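Local atomic coordinates of twitching motility pilus retraction protein (Geobacter sulfurreducens PCA, PDB entry 5ZFQ), a protein that probably hydrolyses ATP as a hexameric motor to drive retraction of the type IV pilus in Geobacter sulfurreducens. Residues P51-V56 / L60-M65; D96-I101 / R106-V111. All blocks are in the same frame, centred on the assembly; numbering follows the deposited sequence.

Interaction 1: P51-V56 / L60-M65; sequences PPQIRV and LIPLEM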
loop_
_atom_site.group_PDB
_atom_site.type_symbol
_atom_site.label_atom_id
_atom_site.label_comp_id
_atom_site.label_asym_id
_atom_site.label_seq_id
_atom_site.Cartn_x
_atom_site.Cartn_y
_atom_site.Cartn_z
ATOM N N PRO A 51 -41.347 -25.021 6.825
ATOM C CA PRO A 51 -42.423 -24.167 6.318
ATOM C C PRO A 51 -42.012 -22.709 6.466
ATOM O O PRO A 51 -41.146 -22.399 7.289
ATOM C CB PRO A 51 -43.610 -24.490 7.232
ATOM C CG PRO A 51 -43.221 -25.757 7.978
ATOM C CD PRO A 51 -41.727 -25.739 8.053
ATOM N N PRO A 52 -42.623 -21.815 5.687
ATOM C CA PRO A 52 -42.411 -20.404 5.994
ATOM C C PRO A 52 -42.643 -20.156 7.475
ATOM O O PRO A 52 -43.582 -20.713 8.059
ATOM C CB PRO A 52 -43.458 -19.710 5.136
ATOM C CG PRO A 52 -43.613 -20.627 3.952
ATOM C CD PRO A 52 -43.531 -21.999 4.540
ATOM N N GLN A 53 -41.759 -19.384 8.091
ATOM C CA GLN A 53 -41.914 -19.021 9.490
ATOM C C GLN A 53 -42.120 -17.519 9.630
ATOM O O GLN A 53 -41.450 -16.731 8.952
ATOM C CB GLN A 53 -40.697 -19.476 10.282
ATOM C CG GLN A 53 -40.439 -20.959 10.174
ATOM C CD GLN A 53 -40.522 -21.656 11.520
ATOM O OE1 GLN A 53 -40.995 -21.085 12.502
ATOM N NE2 GLN A 53 -40.081 -22.900 11.568
ATOM N N ILE A 54 -43.064 -17.109 10.474
ATOM C CA ILE A 54 -43.168 -15.680 10.824
ATOM C C ILE A 54 -42.819 -15.474 12.301
ATOM O O ILE A 54 -42.940 -16.399 13.117
ATOM C CB ILE A 54 -44.573 -15.082 10.557
ATOM C CG1 ILE A 54 -45.609 -15.709 11.506
ATOM C CG2 ILE A 54 -44.938 -15.166 9.039
ATOM C CD1 ILE A 54 -47.067 -15.414 11.144
ATOM N N ARG A 55 -42.356 -14.271 12.634
ATOM C CA ARG A 55 -42.045 -13.945 14.013
ATOM C C ARG A 55 -43.106 -12.993 14.521
ATOM O O ARG A 55 -43.347 -11.964 13.903
ATOM C CB ARG A 55 -40.644 -13.316 14.153
ATOM C CG ARG A 55 -40.237 -13.078 15.621
ATOM C CD ARG A 55 -38.926 -12.337 15.782
ATOM N NE ARG A 55 -37.775 -12.983 15.146
ATOM C CZ ARG A 55 -37.081 -14.004 15.653
ATOM N NH1 ARG A 55 -37.396 -14.514 16.836
ATOM N NH2 ARG A 55 -36.046 -14.502 14.984
ATOM N N VAL A 56 -43.734 -13.339 15.641
ATOM C CA VAL A 56 -44.794 -12.518 16.218
ATOM C C VAL A 56 -44.513 -12.180 17.678
ATOM O O VAL A 56 -44.479 -13.069 18.532
ATOM C CB VAL A 56 -46.168 -13.220 16.132
ATOM C CG1 VAL A 56 -47.268 -12.271 16.586
ATOM C CG2 VAL A 56 -46.435 -13.720 14.718
ATOM N N LEU A 60 -40.933 -17.194 16.940
ATOM C CA LEU A 60 -41.017 -17.848 15.642
ATOM C C LEU A 60 -42.194 -18.807 15.636
ATOM O O LEU A 60 -42.419 -19.556 16.595
ATOM C CB LEU A 60 -39.727 -18.586 15.286
ATOM C CG LEU A 60 -38.632 -17.710 14.697
ATOM C CD1 LEU A 60 -37.409 -18.549 14.336
ATOM C CD2 LEU A 60 -39.166 -16.947 13.490
ATOM N N ILE A 61 -42.948 -18.754 14.546
ATOM C CA ILE A 61 -44.168 -19.522 14.383
ATOM C C ILE A 61 -44.215 -20.065 12.966
ATOM O O ILE A 61 -44.244 -19.294 11.994
ATOM C CB ILE A 61 -45.423 -18.673 14.627
ATOM C CG1 ILE A 61 -45.465 -18.140 16.055
ATOM C CG2 ILE A 61 -46.649 -19.464 14.337
ATOM C CD1 ILE A 61 -46.584 -17.124 16.268
ATOM N N PRO A 62 -44.193 -21.393 12.831
ATOM C CA PRO A 62 -44.335 -21.983 11.491
ATOM C C PRO A 62 -45.743 -21.796 10.909
ATOM O O PRO A 62 -46.714 -21.934 11.646
ATOM C CB PRO A 62 -44.027 -23.464 11.727
ATOM C CG PRO A 62 -44.163 -23.671 13.233
ATOM C CD PRO A 62 -43.814 -22.375 13.862
ATOM N N LEU A 63 -45.859 -21.474 9.618
ATOM C CA LEU A 63 -47.187 -21.440 8.966
ATOM C C LEU A 63 -47.743 -22.856 8.693
ATOM O O LEU A 63 -46.999 -23.839 8.598
ATOM C CB LEU A 63 -47.152 -20.646 7.650
ATOM C CG LEU A 63 -46.807 -19.144 7.661
ATOM C CD1 LEU A 63 -47.068 -18.482 6.289
ATOM C CD2 LEU A 63 -47.498 -18.364 8.797
ATOM N N GLU A 64 -49.061 -22.958 8.576
ATOM C CA GLU A 64 -49.680 -24.251 8.345
ATOM C C GLU A 64 -49.591 -24.653 6.859
ATOM O O GLU A 64 -50.601 -24.704 6.155
ATOM C CB GLU A 64 -51.136 -24.236 8.817
ATOM C CG GLU A 64 -51.741 -25.623 8.958
ATOM C CD GLU A 64 -53.263 -25.610 9.032
ATOM O OE1 GLU A 64 -53.824 -24.738 9.727
ATOM O OE2 GLU A 64 -53.893 -26.479 8.384
ATOM N N MET A 65 -48.371 -24.930 6.394
ATOM C CA MET A 65 -48.125 -25.405 5.026
ATOM C C MET A 65 -46.881 -26.317 5.024
ATOM O O MET A 65 -46.124 -26.326 5.992
ATOM C CB MET A 65 -47.954 -24.227 4.042
ATOM C CG MET A 65 -47.145 -23.048 4.545
ATOM S SD MET A 65 -47.350 -21.572 3.505
ATOM C CE MET A 65 -49.059 -21.098 3.825
#
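The backbones of Gln53–Val56 and Leu60–Pro62 run antiparallel with a marked twist, 142° between their directions, with Ile54 and Ile61 facing each other as a hydrogen-bonded pair. They form a tight beta hairpin at one margin of the PAS-like N-terminal sheet. Ile61 N donates to Ile54 O at 2.8 Å, Ile54 N returns a bond to Ile61 O, and the pairing carries on past the strand, where Leu63 N meets Pro52 O at 2.9 Å almost head-on to the carbonyl.

The side chains divide between two faces. On one, Ile54 and Leu63 cross at about a right angle, bringing Ile54 CD1 within 3.8 Å of Leu63 CD2, while Val56 CG2 lies 3.7 Å from Ile61 CD1. Helix 29-38 packs on this face through Leu32 and Leu36. Nearer the proline end, Met65 CG meets Pro52 CD at 3.8 Å.

The other face carries Gln53, Arg55, Leu60 and Pro62 and is turned toward a neighbouring subunit. Leu60 CG lies over one face of the Arg55 guanidinium, toward its rim. That group forms salt bridges with Asp222 and Asp224 of the second subunit, and its NH1 donates to Gly58 O in the hairpin turn, so turn and interface share one cation. Beside it, the Gln53 side chain runs alongside Pro62. With CG anti to the carbonyl carbon (chi1 -57°) and the chain bent at chi2, the amide reaches the proline ring, and OE1 of Gln53 stands 3.4 Å from CD of Pro62.

Interaction 2: D96-I101 / R106-V111; sequences DLSFGI and RFRGNV
Asp96 OD1 is held by two donors: Asn110 ND2, at 3.0 Å and on the anti lone pair, and a water. The same water accepts from Arg108 NE at 2.9 Å, in the plane of the guanidinium, and thus bridges carboxylate and arginine. The two groups also meet directly, in a salt bridge between Asp96 OD2 and Arg108 NH2, modelled too close for its exact length to be trusted, with the two planes 21° apart. Bends at chi2 and chi3 carry Arg108 over strand 96-101, and Leu97 O comes to lie over one face of its guanidinium, toward the rim. Both ends of the bridge have second partners: Arg220 of the second subunit for Asp96, and Glu203 of the same chain for Arg108.

The opposite face is apolar. Phe107 CB sits over the Phe99 ring, 4.0 Å from its centroid, whereas the rings themselves are slid apart and barely overlap. Ile101 CG1 extends the row, 3.7 Å from Phe107 CE1, and Leu33 of helix 29-38 touches both phenylalanines.

Paired backbone bonds at Leu97–Gly109 and Phe99–Phe107 make this a regular antiparallel beta hairpin, at the other margin of the PAS-like sheet.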
loop_
_atom_site.group_PDB
_atom_site.type_symbol
_atom_site.label_atom_id
_atom_site.label_comp_id
_atom_site.label_asym_id
_atom_site.label_seq_id
_atom_site.Cartn_x
_atom_site.Cartn_y
_atom_site.Cartn_z
ATOM N N ASP A 96 -29.641 -7.133 -0.507
ATOM C CA ASP A 96 -30.484 -6.554 0.532
ATOM C C ASP A 96 -31.244 -5.389 -0.063
ATOM O O ASP A 96 -30.637 -4.500 -0.643
ATOM C CB ASP A 96 -29.631 -6.113 1.731
ATOM C CG ASP A 96 -30.465 -5.659 2.916
ATOM O OD1 ASP A 96 -30.923 -6.526 3.704
ATOM O OD2 ASP A 96 -30.655 -4.424 3.055
ATOM N N LEU A 97 -32.566 -5.380 0.068
ATOM C CA LEU A 97 -33.349 -4.313 -0.563
ATOM C C LEU A 97 -34.593 -3.894 0.236
ATOM O O LEU A 97 -34.922 -4.493 1.277
ATOM C CB LEU A 97 -33.792 -4.741 -1.972
ATOM C CG LEU A 97 -34.983 -5.717 -2.007
ATOM C CD1 LEU A 97 -35.660 -5.661 -3.340
ATOM C CD2 LEU A 97 -34.590 -7.171 -1.647
ATOM N N SER A 98 -35.279 -2.866 -0.267
ATOM C CA SER A 98 -36.629 -2.543 0.180
ATOM C C SER A 98 -37.609 -2.618 -0.998
ATOM O O SER A 98 -37.223 -2.468 -2.169
ATOM C CB SER A 98 -36.688 -1.160 0.829
ATOM O OG SER A 98 -36.295 -0.153 -0.088
ATOM N N PHE A 99 -38.877 -2.866 -0.683
ATOM C CA PHE A 99 -39.922 -2.886 -1.694
ATOM C C PHE A 99 -41.279 -2.679 -1.032
ATOM O O PHE A 99 -41.392 -2.747 0.206
ATOM C CB PHE A 99 -39.899 -4.202 -2.486
ATOM C CG PHE A 99 -40.106 -5.440 -1.643
ATOM C CD1 PHE A 99 -39.050 -6.019 -0.960
ATOM C CD2 PHE A 99 -41.352 -6.035 -1.559
ATOM C CE1 PHE A 99 -39.239 -7.170 -0.200
ATOM C CE2 PHE A 99 -41.545 -7.175 -0.791
ATOM C CZ PHE A 99 -40.489 -7.748 -0.116
ATOM N N GLY A 100 -42.294 -2.421 -1.860
ATOM C CA GLY A 100 -43.661 -2.289 -1.393
ATOM C C GLY A 100 -44.656 -3.174 -2.128
ATOM O O GLY A 100 -44.541 -3.413 -3.332
ATOM N N ILE A 101 -45.623 -3.687 -1.381
ATOM C CA ILE A 101 -46.799 -4.322 -1.942
ATOM C C ILE A 101 -47.889 -3.279 -1.801
ATOM O O ILE A 101 -48.203 -2.876 -0.685
ATOM C CB ILE A 101 -47.212 -5.615 -1.185
ATOM C CG1 ILE A 101 -46.053 -6.620 -1.058
ATOM C CG2 ILE A 101 -48.407 -6.273 -1.843
ATOM C CD1 ILE A 101 -45.284 -6.882 -2.331
ATOM N N ARG A 106 -44.654 -1.600 3.112
ATOM C CA ARG A 106 -43.274 -1.552 2.652
ATOM C C ARG A 106 -42.508 -2.641 3.404
ATOM O O ARG A 106 -42.763 -2.880 4.591
ATOM C CB ARG A 106 -42.665 -0.169 2.905
ATOM C CG ARG A 106 -42.885 0.889 1.813
ATOM C CD ARG A 106 -42.113 0.572 0.519
ATOM N NE ARG A 106 -41.390 1.764 0.050
ATOM C CZ ARG A 106 -40.260 1.767 -0.671
ATOM N NH1 ARG A 106 -39.693 0.627 -1.065
ATOM N NH2 ARG A 106 -39.699 2.931 -1.008
ATOM N N PHE A 107 -41.594 -3.323 2.718
ATOM C CA PHE A 107 -40.796 -4.352 3.379
ATOM C C PHE A 107 -39.319 -4.131 3.149
ATOM O O PHE A 107 -38.928 -3.487 2.190
ATOM C CB PHE A 107 -41.199 -5.744 2.887
ATOM C CG PHE A 107 -42.653 -6.069 3.113
ATOM C CD1 PHE A 107 -43.622 -5.671 2.197
ATOM C CD2 PHE A 107 -43.055 -6.751 4.244
ATOM C CE1 PHE A 107 -44.967 -5.966 2.403
ATOM C CE2 PHE A 107 -44.399 -7.044 4.450
ATOM C CZ PHE A 107 -45.355 -6.654 3.525
ATOM N N ARG A 108 -38.496 -4.654 4.048
ATOM C CA ARG A 108 -37.092 -4.905 3.729
ATOM C C ARG A 108 -36.946 -6.400 3.455
ATOM O O ARG A 108 -37.584 -7.228 4.114
ATOM C CB ARG A 108 -36.168 -4.466 4.861
ATOM C CG ARG A 108 -36.102 -2.999 5.037
ATOM C CD ARG A 108 -34.724 -2.635 5.455
ATOM N NE ARG A 108 -33.689 -3.030 4.494
ATOM C CZ ARG A 108 -33.261 -2.252 3.501
ATOM N NH1 ARG A 108 -33.798 -1.040 3.321
ATOM N NH2 ARG A 108 -32.303 -2.687 2.675
ATOM N N GLY A 109 -36.136 -6.743 2.468
ATOM C CA GLY A 109 -35.896 -8.133 2.147
ATOM C C GLY A 109 -34.413 -8.420 2.183
ATOM O O GLY A 109 -33.589 -7.546 1.844
ATOM N N ASN A 110 -34.047 -9.620 2.620
ATOM C CA ASN A 110 -32.666 -10.039 2.489
ATOM C C ASN A 110 -32.554 -11.450 1.954
ATOM O O ASN A 110 -33.141 -12.386 2.503
ATOM C CB ASN A 110 -31.934 -9.927 3.816
ATOM C CG ASN A 110 -30.460 -10.223 3.674
ATOM O OD1 ASN A 110 -30.035 -11.358 3.867
ATOM N ND2 ASN A 110 -29.679 -9.219 3.291
ATOM N N VAL A 111 -31.786 -11.589 0.883
ATOM C CA VAL A 111 -31.679 -12.839 0.151
ATOM C C VAL A 111 -30.260 -13.310 0.225
ATOM O O VAL A 111 -29.348 -12.536 -0.062
ATOM C CB VAL A 111 -32.071 -12.678 -1.335
ATOM C CG1 VAL A 111 -32.115 -14.034 -2.024
ATOM C CG2 VAL A 111 -33.399 -11.974 -1.452
HETATM O O HOH W 1 -33.016 -5.831 4.864
#

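Overall arrangement
The two hairpins come in series along the chain, 51-56/60-65 first, and lie at opposite margins of one six-stranded antiparallel sheet, with strands 59-62 and 94-101 outermost. Strands 43-46 and 117-125 lie between them; the contact centres are 19 Å apart, and the nearest atoms, about 9 Å apart, do not touch. Helix 29-38 packs against the apolar face of both. The faces turned away from that helix reach the second subunit instead, through Asp222 and Asp224 at interaction 1 and Arg220 and Gln221 at interaction 2. One short region of the neighbour therefore engages both sheet margins, consistent with the hexamer being built by N-terminal domains docking on adjacent ATPase domains.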